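Local coordinates for DltD domain-containing protein (PDB 7D78), which is a fungal thioesterase of the alpha/beta hydrolase fold that probably closes a polyketide chain into a medium-ring lactone, at residues Thr57-Pro69 / Thr82-Asp94. Residues are numbered along the deposited sequence; the frame is centred on the assembly and turned at random.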
ATOM      1  N   THR A  57     -11.381   8.146  13.829  1.00 20.16           N
ATOM      2  CA  THR A  57      -9.950   8.122  13.530  1.00 18.68           C
ATOM      3  C   THR A  57      -9.418   9.547  13.439  1.00 19.28           C
ATOM      4  O   THR A  57      -9.924  10.334  12.624  1.00 18.09           O
ATOM      5  CB  THR A  57      -9.682   7.382  12.217  1.00 15.33           C
ATOM      6  OG1 THR A  57     -10.056   5.998  12.345  1.00 15.06           O
ATOM      7  CG2 THR A  57      -8.192   7.444  11.870  1.00 18.94           C
ATOM      8  N   PRO A  58      -8.397   9.915  14.215  1.00 17.03           N
ATOM      9  CA  PRO A  58      -7.845  11.273  14.137  1.00 17.10           C
ATOM     10  C   PRO A  58      -7.074  11.523  12.846  1.00 19.54           C
ATOM     11  O   PRO A  58      -6.797  10.625  12.051  1.00 18.38           O
ATOM     12  CB  PRO A  58      -6.901  11.353  15.347  1.00 17.90           C
ATOM     13  CG  PRO A  58      -7.244  10.175  16.212  1.00 21.25           C
ATOM     14  CD  PRO A  58      -7.742   9.112  15.258  1.00 19.53           C
ATOM     15  N   GLY A  59      -6.688  12.785  12.677  1.00 19.93           N
ATOM     16  CA  GLY A  59      -5.913  13.216  11.532  1.00 19.68           C
ATOM     17  C   GLY A  59      -4.440  12.847  11.621  1.00 20.46           C
ATOM     18  O   GLY A  59      -3.990  12.097  12.489  1.00 19.75           O
ATOM     19  N   PHE A  60      -3.677  13.415  10.688  1.00 20.43           N
ATOM     20  CA  PHE A  60      -2.295  13.040  10.410  1.00 21.72           C
ATOM     21  C   PHE A  60      -1.393  13.276  11.614  1.00 21.74           C
ATOM     22  O   PHE A  60      -1.153  14.423  11.999  1.00 22.58           O
ATOM     23  CB  PHE A  60      -1.809  13.826   9.189  1.00 19.04           C
ATOM     24  CG  PHE A  60      -0.455  13.407   8.669  1.00 20.13           C
ATOM     25  CD1 PHE A  60      -0.311  12.252   7.901  1.00 19.55           C
ATOM     26  CD2 PHE A  60       0.652  14.202   8.884  1.00 21.00           C
ATOM     27  CE1 PHE A  60       0.927  11.889   7.384  1.00 22.26           C
ATOM     28  CE2 PHE A  60       1.896  13.847   8.370  1.00 18.52           C
ATOM     29  CZ  PHE A  60       2.031  12.690   7.623  1.00 22.12           C
ATOM     30  N   ASN A  61      -0.901  12.201  12.226  1.00 20.34           N
ATOM     31  CA  ASN A  61      -0.034  12.248  13.408  1.00 16.27           C
ATOM     32  C   ASN A  61      -0.732  12.830  14.630  1.00 19.73           C
ATOM     33  O   ASN A  61      -0.060  13.153  15.618  1.00 23.70           O
ATOM     34  CB  ASN A  61       1.264  13.038  13.151  1.00 15.62           C
ATOM     35  CG  ASN A  61       2.427  12.533  13.997  1.00 21.63           C
ATOM     36  OD1 ASN A  61       2.541  11.328  14.248  1.00 20.54           O
ATOM     37  ND2 ASN A  61       3.289  13.445  14.451  1.00 21.36           N
ATOM     38  N   CYS A  62      -2.055  12.977  14.603  1.00 19.38           N
ATOM     39  CA  CYS A  62      -2.782  13.540  15.733  1.00 22.43           C
ATOM     40  C   CYS A  62      -3.110  12.468  16.761  1.00 22.29           C
ATOM     41  O   CYS A  62      -3.236  11.282  16.432  1.00 18.86           O
ATOM     42  CB  CYS A  62      -4.070  14.219  15.266  1.00 18.86           C
ATOM     43  SG  CYS A  62      -3.717  15.582  14.139  1.00 25.66           S
ATOM     44  N   VAL A  63      -3.256  12.903  18.015  1.00 20.83           N
ATOM     45  CA  VAL A  63      -3.623  12.009  19.101  1.00 18.73           C
ATOM     46  C   VAL A  63      -5.101  12.205  19.418  1.00 21.09           C
ATOM     47  O   VAL A  63      -5.712  13.230  19.089  1.00 23.61           O
ATOM     48  CB  VAL A  63      -2.737  12.199  20.364  1.00 25.20           C
ATOM     49  CG1 VAL A  63      -1.287  11.796  20.060  1.00 21.71           C
ATOM     50  CG2 VAL A  63      -2.801  13.632  20.903  1.00 21.38           C
ATOM     51  N   LYS A  64      -5.683  11.193  20.063  1.00 21.26           N
ATOM     52  CA  LYS A  64      -7.124  11.153  20.290  1.00 22.02           C
ATOM     53  C   LYS A  64      -7.610  12.313  21.154  1.00 24.87           C
ATOM     54  O   LYS A  64      -8.793  12.664  21.084  1.00 20.56           O
ATOM     55  CB  LYS A  64      -7.499   9.811  20.938  1.00 21.13           C
ATOM     56  CG  LYS A  64      -6.739   9.528  22.259  1.00 22.42           C
ATOM     57  CD  LYS A  64      -6.775   8.048  22.625  1.00 21.83           C
ATOM     58  CE  LYS A  64      -6.121   7.792  23.991  1.00 24.44           C
ATOM     59  NZ  LYS A  64      -4.740   8.364  24.025  1.00 27.02           N
ATOM     60  N   GLU A  65      -6.725  12.921  21.952  1.00 20.57           N
ATOM     61  CA  GLU A  65      -7.104  14.005  22.858  1.00 24.26           C
ATOM     62  C   GLU A  65      -7.301  15.339  22.150  1.00 25.85           C
ATOM     63  O   GLU A  65      -7.848  16.268  22.753  1.00 26.14           O
ATOM     64  CB  GLU A  65      -6.044  14.177  23.960  1.00 23.66           C
ATOM     65  CG  GLU A  65      -5.973  13.023  24.939  1.00 25.88           C
ATOM     66  CD  GLU A  65      -5.139  11.859  24.423  1.00 27.40           C
ATOM     67  OE1 GLU A  65      -4.514  11.997  23.343  1.00 24.43           O
ATOM     68  OE2 GLU A  65      -5.118  10.804  25.099  1.00 23.09           O
ATOM     69  N   MET A  66      -6.867  15.469  20.900  1.00 22.43           N
ATOM     70  CA  MET A  66      -6.996  16.726  20.175  1.00 23.54           C
ATOM     71  C   MET A  66      -8.390  16.810  19.573  1.00 29.23           C
ATOM     72  O   MET A  66      -8.728  16.020  18.687  1.00 24.68           O
ATOM     73  CB  MET A  66      -5.930  16.828  19.089  1.00 25.34           C
ATOM     74  CG  MET A  66      -4.511  16.783  19.628  1.00 25.89           C
ATOM     75  SD  MET A  66      -3.281  16.452  18.342  1.00 30.28           S
ATOM     76  CE  MET A  66      -3.581  17.761  17.219  1.00 39.20           C
ATOM     77  N   LEU A  67      -9.208  17.754  20.073  1.00 29.84           N
ATOM     78  CA  LEU A  67     -10.501  18.154  19.500  1.00 30.39           C
ATOM     79  C   LEU A  67     -11.594  17.099  19.620  1.00 32.99           C
ATOM     80  O   LEU A  67     -12.731  17.420  19.989  1.00 33.68           O
ATOM     81  CB  LEU A  67     -10.348  18.562  18.027  1.00 33.42           C
ATOM     82  CG  LEU A  67      -9.241  19.593  17.728  1.00 49.20           C
ATOM     83  CD1 LEU A  67      -8.559  19.336  16.386  1.00 47.29           C
ATOM     84  CD2 LEU A  67      -9.748  21.042  17.811  1.00 52.33           C
ATOM     85  N   LEU A  68     -11.268  15.841  19.328  1.00 26.41           N
ATOM     86  CA  LEU A  68     -12.298  14.809  19.249  1.00 29.35           C
ATOM     87  C   LEU A  68     -13.042  14.522  20.555  1.00 28.89           C
ATOM     88  O   LEU A  68     -14.217  14.126  20.465  1.00 27.82           O
ATOM     89  CB  LEU A  68     -11.676  13.517  18.695  1.00 28.48           C
ATOM     90  CG  LEU A  68     -10.948  13.709  17.358  1.00 25.02           C
ATOM     91  CD1 LEU A  68     -10.601  12.360  16.718  1.00 27.50           C
ATOM     92  CD2 LEU A  68     -11.773  14.560  16.397  1.00 28.34           C
ATOM     93  N   PRO A  69     -12.459  14.652  21.757  1.00 25.80           N
ATOM     94  CA  PRO A  69     -13.259  14.348  22.953  1.00 26.31           C
ATOM     95  C   PRO A  69     -14.542  15.153  23.036  1.00 32.27           C
ATOM     96  O   PRO A  69     -15.576  14.614  23.453  1.00 30.31           O
ATOM     97  CB  PRO A  69     -12.298  14.672  24.101  1.00 25.07           C
ATOM     98  CG  PRO A  69     -10.953  14.360  23.522  1.00 27.46           C
ATOM     99  CD  PRO A  69     -11.037  14.849  22.106  1.00 25.80           C
ATOM    100  N   THR A  82     -18.912   5.749  21.525  1.00 22.50           N
ATOM    101  CA  THR A  82     -17.897   6.408  20.714  1.00 20.74           C
ATOM    102  C   THR A  82     -16.511   5.959  21.156  1.00 20.17           C
ATOM    103  O   THR A  82     -16.200   5.975  22.350  1.00 21.02           O
ATOM    104  CB  THR A  82     -18.018   7.939  20.797  1.00 20.46           C
ATOM    105  OG1 THR A  82     -19.349   8.334  20.442  1.00 21.92           O
ATOM    106  CG2 THR A  82     -17.057   8.584  19.819  1.00 21.01           C
ATOM    107  N   TYR A  83     -15.687   5.554  20.193  1.00 19.59           N
ATOM    108  CA  TYR A  83     -14.304   5.149  20.433  1.00 20.73           C
ATOM    109  C   TYR A  83     -13.387   6.098  19.675  1.00 20.76           C
ATOM    110  O   TYR A  83     -13.438   6.155  18.444  1.00 19.17           O
ATOM    111  CB  TYR A  83     -14.075   3.708  19.967  1.00 18.72           C
ATOM    112  CG  TYR A  83     -12.712   3.108  20.293  1.00 18.83           C
ATOM    113  CD1 TYR A  83     -12.237   3.095  21.593  1.00 20.54           C
ATOM    114  CD2 TYR A  83     -11.928   2.507  19.300  1.00 17.52           C
ATOM    115  CE1 TYR A  83     -11.014   2.523  21.912  1.00 18.92           C
ATOM    116  CE2 TYR A  83     -10.699   1.918  19.607  1.00 19.23           C
ATOM    117  CZ  TYR A  83     -10.244   1.937  20.923  1.00 19.90           C
ATOM    118  OH  TYR A  83      -9.027   1.369  21.268  1.00 18.80           O
ATOM    119  N   ILE A  84     -12.590   6.877  20.405  0.56 21.48           N
ATOM    120  CA  ILE A  84     -11.481   7.632  19.827  0.56 20.23           C
ATOM    121  C   ILE A  84     -10.200   6.902  20.192  0.56 20.44           C
ATOM    122  O   ILE A  84     -10.016   6.506  21.349  0.56 21.28           O
ATOM    123  CB  ILE A  84     -11.435   9.085  20.338  0.56 20.65           C
ATOM    124  CG1 ILE A  84     -12.826   9.630  20.656  0.56 21.37           C
ATOM    125  CG2 ILE A  84     -10.740   9.993  19.330  0.56 16.87           C
ATOM    126  CD1 ILE A  84     -12.754  10.997  21.296  0.56 22.08           C
ATOM    127  N   TYR A  85      -9.308   6.721  19.223  1.00 21.34           N
ATOM    128  CA  TYR A  85      -8.108   5.932  19.464  1.00 19.47           C
ATOM    129  C   TYR A  85      -6.897   6.601  18.828  1.00 20.55           C
ATOM    130  O   TYR A  85      -7.014   7.399  17.892  1.00 19.12           O
ATOM    131  CB  TYR A  85      -8.265   4.484  18.928  1.00 18.52           C
ATOM    132  CG  TYR A  85      -8.283   4.418  17.407  1.00 19.47           C
ATOM    133  CD1 TYR A  85      -9.458   4.642  16.700  1.00 21.45           C
ATOM    134  CD2 TYR A  85      -7.115   4.174  16.685  1.00 19.13           C
ATOM    135  CE1 TYR A  85      -9.478   4.615  15.303  1.00 19.28           C
ATOM    136  CE2 TYR A  85      -7.116   4.153  15.298  1.00 18.77           C
ATOM    137  CZ  TYR A  85      -8.298   4.373  14.615  1.00 17.49           C
ATOM    138  OH  TYR A  85      -8.291   4.336  13.250  1.00 17.49           O
ATOM    139  N   ASP A  86      -5.726   6.280  19.384  1.00 16.59           N
ATOM    140  CA  ASP A  86      -4.451   6.650  18.781  1.00 20.68           C
ATOM    141  C   ASP A  86      -4.071   5.603  17.748  1.00 18.20           C
ATOM    142  O   ASP A  86      -3.922   4.425  18.105  1.00 17.80           O
ATOM    143  CB  ASP A  86      -3.352   6.751  19.837  1.00 17.68           C
ATOM    144  CG  ASP A  86      -3.512   7.974  20.744  1.00 22.80           C
ATOM    145  OD1 ASP A  86      -4.066   8.991  20.286  1.00 20.85           O
ATOM    146  OD2 ASP A  86      -3.045   7.926  21.903  1.00 21.36           O
ATOM    147  N   PRO A  87      -3.905   5.962  16.479  1.00 17.93           N
ATOM    148  CA  PRO A  87      -3.524   4.953  15.485  1.00 18.14           C
ATOM    149  C   PRO A  87      -2.149   4.366  15.779  1.00 17.30           C
ATOM    150  O   PRO A  87      -1.383   4.851  16.613  1.00 17.57           O
ATOM    151  CB  PRO A  87      -3.533   5.728  14.156  1.00 16.44           C
ATOM    152  CG  PRO A  87      -4.412   6.948  14.427  1.00 19.09           C
ATOM    153  CD  PRO A  87      -4.107   7.290  15.870  1.00 15.04           C
ATOM    154  N   ARG A  88      -1.844   3.296  15.049  1.00 17.37           N
ATOM    155  CA  ARG A  88      -0.578   2.583  15.181  1.00 15.71           C
ATOM    156  C   ARG A  88       0.623   3.527  15.178  1.00 15.92           C
ATOM    157  O   ARG A  88       0.726   4.416  14.328  1.00 20.03           O
ATOM    158  CB  ARG A  88      -0.456   1.579  14.033  1.00 18.66           C
ATOM    159  CG  ARG A  88       0.858   0.790  14.051  1.00 21.85           C
ATOM    160  CD  ARG A  88       0.949  -0.105  12.841  1.00 18.70           C
ATOM    161  NE  ARG A  88      -0.066  -1.150  12.865  1.00 18.38           N
ATOM    162  CZ  ARG A  88       0.196  -2.431  13.098  1.00 21.15           C
ATOM    163  NH1 ARG A  88       1.438  -2.814  13.338  1.00 17.47           N
ATOM    164  NH2 ARG A  88      -0.783  -3.324  13.094  1.00 20.11           N
ATOM    165  N   SER A  89       1.517   3.335  16.159  1.00 16.27           N
ATOM    166  CA  SER A  89       2.795   4.029  16.351  1.00 20.11           C
ATOM    167  C   SER A  89       2.637   5.473  16.814  1.00 23.65           C
ATOM    168  O   SER A  89       3.629   6.219  16.819  1.00 21.41           O
ATOM    169  CB  SER A  89       3.675   3.992  15.087  1.00 17.72           C
ATOM    170  OG  SER A  89       3.332   5.047  14.211  1.00 20.47           O
ATOM    171  N   ILE A  90       1.431   5.879  17.226  1.00 18.84           N
ATOM    172  CA  ILE A  90       1.120   7.242  17.631  1.00 19.94           C
ATOM    173  C   ILE A  90       0.603   7.232  19.069  1.00 21.29           C
ATOM    174  O   ILE A  90      -0.155   6.339  19.456  1.00 17.67           O
ATOM    175  CB  ILE A  90       0.067   7.861  16.684  1.00 20.48           C
ATOM    176  CG1 ILE A  90       0.639   7.978  15.268  1.00 19.67           C
ATOM    177  CG2 ILE A  90      -0.447   9.197  17.221  1.00 19.77           C
ATOM    178  CD1 ILE A  90      -0.395   8.326  14.213  1.00 23.02           C
ATOM    179  N   GLY A  91       1.017   8.226  19.852  1.00 21.17           N
ATOM    180  CA  GLY A  91       0.388   8.453  21.142  1.00 21.37           C
ATOM    181  C   GLY A  91       0.550   7.253  22.048  1.00 23.70           C
ATOM    182  O   GLY A  91       1.655   6.732  22.235  1.00 22.33           O
ATOM    183  N   ASP A  92      -0.573   6.796  22.607  1.00 22.02           N
ATOM    184  CA  ASP A  92      -0.572   5.722  23.591  1.00 22.73           C
ATOM    185  C   ASP A  92      -0.452   4.335  22.966  1.00 23.79           C
ATOM    186  O   ASP A  92      -0.273   3.359  23.702  1.00 21.93           O
ATOM    187  CB  ASP A  92      -1.856   5.772  24.449  1.00 18.91           C
ATOM    188  CG  ASP A  92      -1.879   6.947  25.440  1.00 28.33           C
ATOM    189  OD1 ASP A  92      -0.809   7.510  25.765  1.00 28.36           O
ATOM    190  OD2 ASP A  92      -2.987   7.297  25.907  1.00 24.62           O
ATOM    191  N   SER A  93      -0.556   4.212  21.640  1.00 19.94           N
ATOM    192  CA  SER A  93      -0.672   2.900  21.021  1.00 19.07           C
ATOM    193  C   SER A  93       0.688   2.289  20.701  1.00 20.88           C
ATOM    194  O   SER A  93       1.679   2.991  20.485  1.00 19.37           O
ATOM    195  CB  SER A  93      -1.504   2.980  19.740  1.00 20.21           C
ATOM    196  OG  SER A  93      -2.818   3.377  20.041  1.00 18.10           O
ATOM    197  N   ASP A  94       0.715   0.959  20.669  1.00 20.11           N
ATOM    198  CA  ASP A  94       1.874   0.232  20.164  1.00 20.36           C
ATOM    199  C   ASP A  94       2.176   0.630  18.722  1.00 22.73           C
ATOM    200  O   ASP A  94       1.344   1.198  18.013  1.00 21.47           O
ATOM    201  CB  ASP A  94       1.627  -1.276  20.192  1.00 19.39           C
ATOM    202  CG  ASP A  94       1.574  -1.846  21.588  1.00 23.24           C
ATOM    203  OD1 ASP A  94       1.838  -1.112  22.558  1.00 18.72           O
ATOM    204  OD2 ASP A  94       1.271  -3.052  21.696  1.00 25.21           O
TER
HETATM  205  O   HOH W   1      -2.316  10.248  23.149  1.00 23.61           O
HETATM  206  O   HOH W   2      -3.362  10.085  27.347  1.00 43.29           O
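In the beta-alpha-beta unit of this alpha/beta hydrolase fold, the loop after strand 51-57 packs on strand 81-86 and the turns that follow it, and K64 and D86 hold the two together. The backbone N of K64 gives a hydrogen bond to D86 OD1 (2.7 Å). The side chain of the same lysine runs past this carboxylate and bends at its end (chi4 -54°), which brings NZ over the two acids. NZ lies 2.8 Å from D86 OD2 and 2.8 Å from D92 OD2, above the carboxylate plane in both salt bridges. E65 OE2 is its third acidic partner, met at 2.7 Å on the syn side, somewhat out of the carboxylate plane. The backbone N of D92 reaches D86 OD2 from the opposite face to NZ, and a water also donates to this oxygen. That water links E65 to D86, and another links E65 to D92. With an alanine here instead of K64, the carboxylates of E65, D86 and D92 would probably lose their shared countercharge. On the strand, in the conformer given, I84 CG2 sits against L68 CD1 and K64 CB. V63 CG1 lies on I90 CG2 (3.9 Å) and on the CA of G91. At the end of strand 51-57, T57 OG1 hydrogen-bonds Y85 OH at 2.6 Å, at the edge of the ring. D92 OD1 is held by N229. Helix 68-77 adds A72 against I84, L110 of helix 103-118 touches Y85, and R43 of strand 39-45 lies beside E65 and P69.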